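Side-chain contacts in 4-hydroxy-3-methylbut-2-enyl diphosphate reductase, apicoplast (Plasmodium falciparum, PDB 4N7B), which reduces (E)-4-hydroxy-3-methylbut-2-enyl diphosphate to isopentenyl and dimethylallyl diphosphate with an iron-sulfur cluster, the last step of the MEP isoprenoid pathway: residues 258-263 and 341-346; 382-387 and 440-445. All blocks are in the same frame, centred on the assembly; numbering follows the deposited sequence.

Contact 1: 258-263 and 341-346. With SO4 (sulfate ion), chain C.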
loop_
_atom_site.group_PDB
_atom_site.type_symbol
_atom_site.label_atom_id
_atom_site.label_comp_id
_atom_site.label_asym_id
_atom_site.label_seq_id
_atom_site.Cartn_x
_atom_site.Cartn_y
_atom_site.Cartn_z
ATOM N N ILE A 258 -4.681 -1.325 10.174
ATOM C CA ILE A 258 -3.289 -0.892 10.219
ATOM C C ILE A 258 -2.573 -1.115 8.885
ATOM O O ILE A 258 -1.751 -0.301 8.473
ATOM C CB ILE A 258 -2.564 -1.598 11.378
ATOM C CG1 ILE A 258 -1.607 -0.628 12.071
ATOM C CG2 ILE A 258 -1.921 -2.880 10.911
ATOM C CD1 ILE A 258 -0.338 -0.487 11.420
ATOM N N VAL A 259 -2.898 -2.223 8.222
ATOM C CA VAL A 259 -2.518 -2.462 6.835
ATOM C C VAL A 259 -3.679 -3.239 6.213
ATOM O O VAL A 259 -4.504 -3.820 6.926
ATOM C CB VAL A 259 -1.197 -3.264 6.697
ATOM C CG1 VAL A 259 -0.059 -2.561 7.420
ATOM C CG2 VAL A 259 -1.353 -4.651 7.249
ATOM N N HIS A 260 -3.763 -3.251 4.888
ATOM C CA HIS A 260 -4.903 -3.875 4.226
ATOM C C HIS A 260 -4.648 -5.357 4.029
ATOM O O HIS A 260 -4.450 -5.826 2.907
ATOM C CB HIS A 260 -5.187 -3.202 2.889
ATOM C CG HIS A 260 -5.846 -1.861 3.009
ATOM N ND1 HIS A 260 -5.724 -0.891 2.041
ATOM C CD2 HIS A 260 -6.630 -1.323 3.979
ATOM C CE1 HIS A 260 -6.406 0.186 2.399
ATOM N NE2 HIS A 260 -6.959 -0.053 3.573
ATOM N N ASN A 261 -4.633 -6.085 5.139
ATOM C CA ASN A 261 -4.576 -7.533 5.099
ATOM C C ASN A 261 -5.317 -8.109 6.306
ATOM O O ASN A 261 -4.945 -7.848 7.452
ATOM C CB ASN A 261 -3.134 -8.014 5.084
ATOM C CG ASN A 261 -3.038 -9.520 4.961
ATOM O OD1 ASN A 261 -3.146 -10.247 5.952
ATOM N ND2 ASN A 261 -2.838 -10.000 3.740
ATOM N N ASP A 262 -6.362 -8.891 6.049
ATOM C CA ASP A 262 -7.214 -9.401 7.122
ATOM C C ASP A 262 -6.434 -10.352 8.029
ATOM O O ASP A 262 -6.642 -10.389 9.232
ATOM C CB ASP A 262 -8.462 -10.079 6.542
ATOM C CG ASP A 262 -9.215 -9.173 5.562
ATOM O OD1 ASP A 262 -9.729 -8.124 6.015
ATOM O OD2 ASP A 262 -9.277 -9.491 4.342
ATOM N N ILE A 263 -5.512 -11.109 7.458
ATOM C CA ILE A 263 -4.741 -12.054 8.266
ATOM C C ILE A 263 -3.894 -11.339 9.307
ATOM O O ILE A 263 -3.910 -11.708 10.467
ATOM C CB ILE A 263 -3.880 -12.944 7.395
ATOM C CG1 ILE A 263 -4.800 -13.834 6.556
ATOM C CG2 ILE A 263 -2.931 -13.783 8.256
ATOM C CD1 ILE A 263 -4.097 -14.557 5.464
ATOM N N LYS A 341 -10.802 7.867 -5.441
ATOM C CA LYS A 341 -11.499 8.767 -4.513
ATOM C C LYS A 341 -11.839 8.183 -3.140
ATOM O O LYS A 341 -11.839 8.892 -2.134
ATOM C CB LYS A 341 -12.811 9.248 -5.149
ATOM C CG LYS A 341 -12.639 10.231 -6.289
ATOM C CD LYS A 341 -14.009 10.790 -6.745
ATOM C CE LYS A 341 -13.910 11.543 -8.091
ATOM N NZ LYS A 341 -12.933 12.697 -8.111
ATOM N N ASN A 342 -12.144 6.898 -3.084
ATOM C CA ASN A 342 -12.590 6.313 -1.827
ATOM C C ASN A 342 -11.533 5.457 -1.121
ATOM O O ASN A 342 -11.857 4.697 -0.205
ATOM C CB ASN A 342 -13.864 5.506 -2.068
ATOM C CG ASN A 342 -15.072 6.392 -2.331
ATOM O OD1 ASN A 342 -15.403 7.266 -1.525
ATOM N ND2 ASN A 342 -15.724 6.181 -3.470
ATOM N N HIS A 343 -10.276 5.574 -1.542
ATOM C CA HIS A 343 -9.178 4.902 -0.843
ATOM C C HIS A 343 -8.720 5.776 0.322
ATOM O O HIS A 343 -8.496 6.972 0.135
ATOM C CB HIS A 343 -8.011 4.646 -1.802
ATOM C CG HIS A 343 -6.998 3.682 -1.271
ATOM N ND1 HIS A 343 -6.072 4.035 -0.312
ATOM C CD2 HIS A 343 -6.762 2.379 -1.556
ATOM C CE1 HIS A 343 -5.313 2.996 -0.030
ATOM N NE2 HIS A 343 -5.711 1.974 -0.770
ATOM N N VAL A 344 -8.575 5.201 1.520
ATOM C CA VAL A 344 -8.210 6.002 2.704
ATOM C C VAL A 344 -6.940 6.843 2.525
ATOM O O VAL A 344 -6.867 7.973 3.021
ATOM C CB VAL A 344 -8.053 5.148 3.984
ATOM C CG1 VAL A 344 -9.393 4.644 4.422
ATOM C CG2 VAL A 344 -7.111 4.000 3.755
ATOM N N GLU A 345 -5.935 6.295 1.852
ATOM C CA GLU A 345 -4.729 7.059 1.563
ATOM C C GLU A 345 -4.999 8.333 0.780
ATOM O O GLU A 345 -4.425 9.389 1.060
ATOM C CB GLU A 345 -3.702 6.229 0.792
ATOM C CG GLU A 345 -2.437 7.030 0.521
ATOM C CD GLU A 345 -1.547 6.390 -0.501
ATOM O OE1 GLU A 345 -1.338 5.147 -0.434
ATOM O OE2 GLU A 345 -1.059 7.141 -1.382
ATOM N N VAL A 346 -5.847 8.222 -0.225
ATOM C CA VAL A 346 -6.147 9.352 -1.091
ATOM C C VAL A 346 -6.936 10.403 -0.330
ATOM O O VAL A 346 -6.677 11.602 -0.447
ATOM C CB VAL A 346 -6.929 8.894 -2.312
ATOM C CG1 VAL A 346 -7.452 10.091 -3.104
ATOM C CG2 VAL A 346 -6.050 7.989 -3.185
HETATM S S SO4 C . -2.989 -0.588 -0.164
HETATM O O1 SO4 C . -2.641 0.748 0.299
HETATM O O2 SO4 C . -2.687 -1.573 0.880
HETATM O O3 SO4 C . -4.422 -0.581 -0.449
HETATM O O4 SO4 C . -2.274 -0.969 -1.395
#
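NE2 of His343 comes to the edge of the His260 imidazole, 3.7 Å from its CE1, and a sulfate ion joins the two rings. The ring planes stand at 73° and the centroids are 5.4 Å apart, so the pair is oblique and not a stack. Both rings turn an N-H to the same sulfate oxygen. His260 ND1 donates to O3 of the sulfate at 2.8 Å, and His343 NE2 donates to the same O3 at 2.9 Å in a nearly straight bond (170°). O3 lies close to both ring planes.

Val344 adds the apolar part. Its CG2 methyl approaches the His260 ring obliquely, 4.1 Å from NE2.

The His343 side chain reaches the anion with CG anti to its backbone N (chi1 -166°). His343 is the N-cap of helix 344-350, and its ND1 accepts a capping bond from Glu345 N at 3.1 Å. This bond and the one to the sulfate help to fix the ring's rotation. His260 sits at the centre of an inverse gamma turn. Its NE2 is hydrogen-bonded to His256, and its ring stacks on His293.

The sulfate probably comes from the crystallisation liquor. His260 and His343 probably bind substrate and products, and the ion is consistent with a place for their diphosphate. Glu345, probably the proton donor, lies two residues after His343 in the first turn of the helix. The two segments are thus joined mainly through the anion: each ring offers one N-H to O3, and the bond at ND1 of His343 leaves its NE2 as the donor.

Contact 2: 382-387 and 440-445. With F3S (Fe3-s4 cluster), chain B; SO4 (sulfate ion), chain C.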
loop_
_atom_site.group_PDB
_atom_site.type_symbol
_atom_site.label_atom_id
_atom_site.label_comp_id
_atom_site.label_asym_id
_atom_site.label_seq_id
_atom_site.Cartn_x
_atom_site.Cartn_y
_atom_site.Cartn_z
ATOM N N GLN A 382 -1.433 8.595 -5.636
ATOM C CA GLN A 382 -1.506 7.466 -4.721
ATOM C C GLN A 382 -0.230 6.622 -4.861
ATOM O O GLN A 382 0.264 6.395 -5.968
ATOM C CB GLN A 382 -2.732 6.630 -5.079
ATOM C CG GLN A 382 -3.146 5.583 -4.072
ATOM C CD GLN A 382 -4.473 4.957 -4.437
ATOM O OE1 GLN A 382 -5.272 5.567 -5.134
ATOM N NE2 GLN A 382 -4.710 3.733 -3.990
ATOM N N THR A 383 0.286 6.126 -3.743
ATOM C CA THR A 383 1.584 5.438 -3.732
ATOM C C THR A 383 1.564 4.068 -4.380
ATOM O O THR A 383 2.611 3.548 -4.753
ATOM C CB THR A 383 2.098 5.233 -2.298
ATOM O OG1 THR A 383 1.188 4.393 -1.570
ATOM C CG2 THR A 383 2.223 6.548 -1.591
ATOM N N THR A 384 0.376 3.490 -4.517
ATOM C CA THR A 384 0.218 2.098 -4.910
ATOM C C THR A 384 -0.449 1.883 -6.278
ATOM O O THR A 384 -0.941 0.797 -6.561
ATOM C CB THR A 384 -0.649 1.380 -3.883
ATOM O OG1 THR A 384 -1.819 2.165 -3.639
ATOM C CG2 THR A 384 0.115 1.182 -2.573
ATOM N N LEU A 385 -0.436 2.887 -7.145
ATOM C CA LEU A 385 -1.074 2.756 -8.448
ATOM C C LEU A 385 -0.373 1.725 -9.350
ATOM O O LEU A 385 0.765 1.319 -9.111
ATOM C CB LEU A 385 -1.084 4.112 -9.153
ATOM C CG LEU A 385 -1.908 5.195 -8.450
ATOM C CD1 LEU A 385 -1.915 6.450 -9.296
ATOM C CD2 LEU A 385 -3.333 4.704 -8.194
ATOM N N SER A 386 -1.090 1.281 -10.372
ATOM C CA SER A 386 -0.489 0.631 -11.517
ATOM C C SER A 386 0.409 1.641 -12.196
ATOM O O SER A 386 -0.022 2.757 -12.475
ATOM C CB SER A 386 -1.582 0.239 -12.508
ATOM O OG SER A 386 -1.022 0.049 -13.792
ATOM N N MET A 387 1.652 1.272 -12.464
ATOM C CA MET A 387 2.561 2.175 -13.159
ATOM C C MET A 387 2.060 2.431 -14.566
ATOM O O MET A 387 2.283 3.497 -15.116
ATOM C CB MET A 387 3.966 1.589 -13.217
ATOM C CG MET A 387 4.617 1.460 -11.856
ATOM S SD MET A 387 6.383 1.113 -11.988
ATOM C CE MET A 387 6.366 -0.563 -12.473
ATOM N N SER A 440 -8.845 -6.167 -0.267
ATOM C CA SER A 440 -8.930 -4.796 0.231
ATOM C C SER A 440 -7.639 -4.021 -0.085
ATOM O O SER A 440 -7.570 -2.823 0.143
ATOM C CB SER A 440 -9.176 -4.794 1.741
ATOM O OG SER A 440 -8.064 -5.365 2.433
ATOM N N SER A 441 -6.612 -4.707 -0.590
ATOM C CA SER A 441 -5.342 -4.049 -0.898
ATOM C C SER A 441 -5.201 -3.605 -2.354
ATOM O O SER A 441 -5.194 -4.431 -3.276
ATOM C CB SER A 441 -4.160 -4.958 -0.571
ATOM O OG SER A 441 -3.010 -4.470 -1.243
ATOM N N SER A 442 -5.024 -2.306 -2.561
ATOM C CA SER A 442 -4.926 -1.775 -3.912
ATOM C C SER A 442 -3.684 -2.302 -4.636
ATOM O O SER A 442 -3.777 -2.726 -5.788
ATOM C CB SER A 442 -4.966 -0.237 -3.892
ATOM O OG SER A 442 -4.502 0.309 -5.118
ATOM N N ASN A 443 -2.523 -2.304 -3.986
ATOM C CA ASN A 443 -1.314 -2.722 -4.693
ATOM C C ASN A 443 -1.375 -4.202 -5.077
ATOM O O ASN A 443 -0.805 -4.605 -6.092
ATOM C CB ASN A 443 -0.026 -2.401 -3.898
ATOM C CG ASN A 443 0.249 -3.403 -2.797
ATOM O OD1 ASN A 443 0.876 -4.434 -3.025
ATOM N ND2 ASN A 443 -0.208 -3.100 -1.592
ATOM N N ALA A 444 -2.040 -5.022 -4.262
ATOM C CA ALA A 444 -2.276 -6.422 -4.629
ATOM C C ALA A 444 -3.088 -6.461 -5.921
ATOM O O ALA A 444 -2.721 -7.134 -6.890
ATOM C CB ALA A 444 -3.031 -7.162 -3.523
ATOM N N LYS A 445 -4.190 -5.720 -5.944
ATOM C CA LYS A 445 -5.045 -5.725 -7.119
ATOM C C LYS A 445 -4.289 -5.230 -8.336
ATOM O O LYS A 445 -4.518 -5.714 -9.448
ATOM C CB LYS A 445 -6.301 -4.892 -6.871
ATOM C CG LYS A 445 -7.306 -5.641 -5.994
ATOM C CD LYS A 445 -8.580 -4.849 -5.763
ATOM C CE LYS A 445 -8.345 -3.689 -4.831
ATOM N NZ LYS A 445 -9.647 -3.075 -4.423
HETATM FE FE1 F3S B . 4.494 0.077 1.693
HETATM FE FE3 F3S B . 4.789 2.697 2.241
HETATM FE FE4 F3S B . 4.692 1.784 -0.285
HETATM S S1 F3S B . 3.350 1.282 3.121
HETATM S S2 F3S B . 3.405 -0.031 -0.246
HETATM S S3 F3S B . 6.236 1.390 1.247
HETATM S S4 F3S B . 3.804 3.640 0.491
HETATM S S SO4 C . -2.989 -0.588 -0.164
HETATM O O1 SO4 C . -2.641 0.748 0.299
HETATM O O2 SO4 C . -2.687 -1.573 0.880
HETATM O O3 SO4 C . -4.422 -0.581 -0.449
HETATM O O4 SO4 C . -2.274 -0.969 -1.395
#
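Thr384 and Asn443 cross at an angle, with CG2 of Thr384 3.8 Å from CB of Asn443. The same methyl lies 3.4 Å from O4 of the sulfate, so it packs on both the helix start and the anion. Thr384 OG1 turns instead to Ser442 OG, 3.6 Å away.

NE2 of Gln382 also reaches Ser442 OG, at 3.6 Å, on an extended chain with CG anti to the backbone N (chi1 -168°). NE2 makes a weak hydrogen bond to Thr384 OG1 within the type I turn 382-385, while OE1 accepts from Tyr340 N.

With CG between its backbone N and carbonyl carbon (chi1 79°), Asn443 brings ND2 to the same sulfate oxygen as its own backbone N. ND2 donates to O4 at 3.0 Å, and Asn443 N donates to O4 at 2.9 Å. Its OD1 accepts from Ala484 N, which helps fix the amide's rotation. Ser442 N donates to O3 at 2.8 Å. Ser441 is the N-cap, its OG accepting from Ala444 N.

The anion therefore sits at the N-terminus of helix 442-452, where the helix dipole would favour it. Ser441, Ser442 and Asn443 probably bind substrate and products, consistent with a diphosphate subsite bordered by the Thr384 methyl.

Both contacts border the same sulfate and lie near the centre of the chain, with their centres about 10 Å apart. Contact 1 is the more open: its touching residues are partly exposed, and histidine side chains supply its bonds to the anion. In contact 2 all the touching residues are buried, and helix-start amides and an asparagine supply the bonds. Sulfate O3 is shared between them, held by contact 1 imidazoles and by a contact 2 backbone N-H. Glu345 OE1 of 341-346 probably hydrogen-bonds Thr383 OG1 of 382-387, and Thr383 also lines the iron-sulfur cluster pocket. Together the four segments connect the anion site with the cluster.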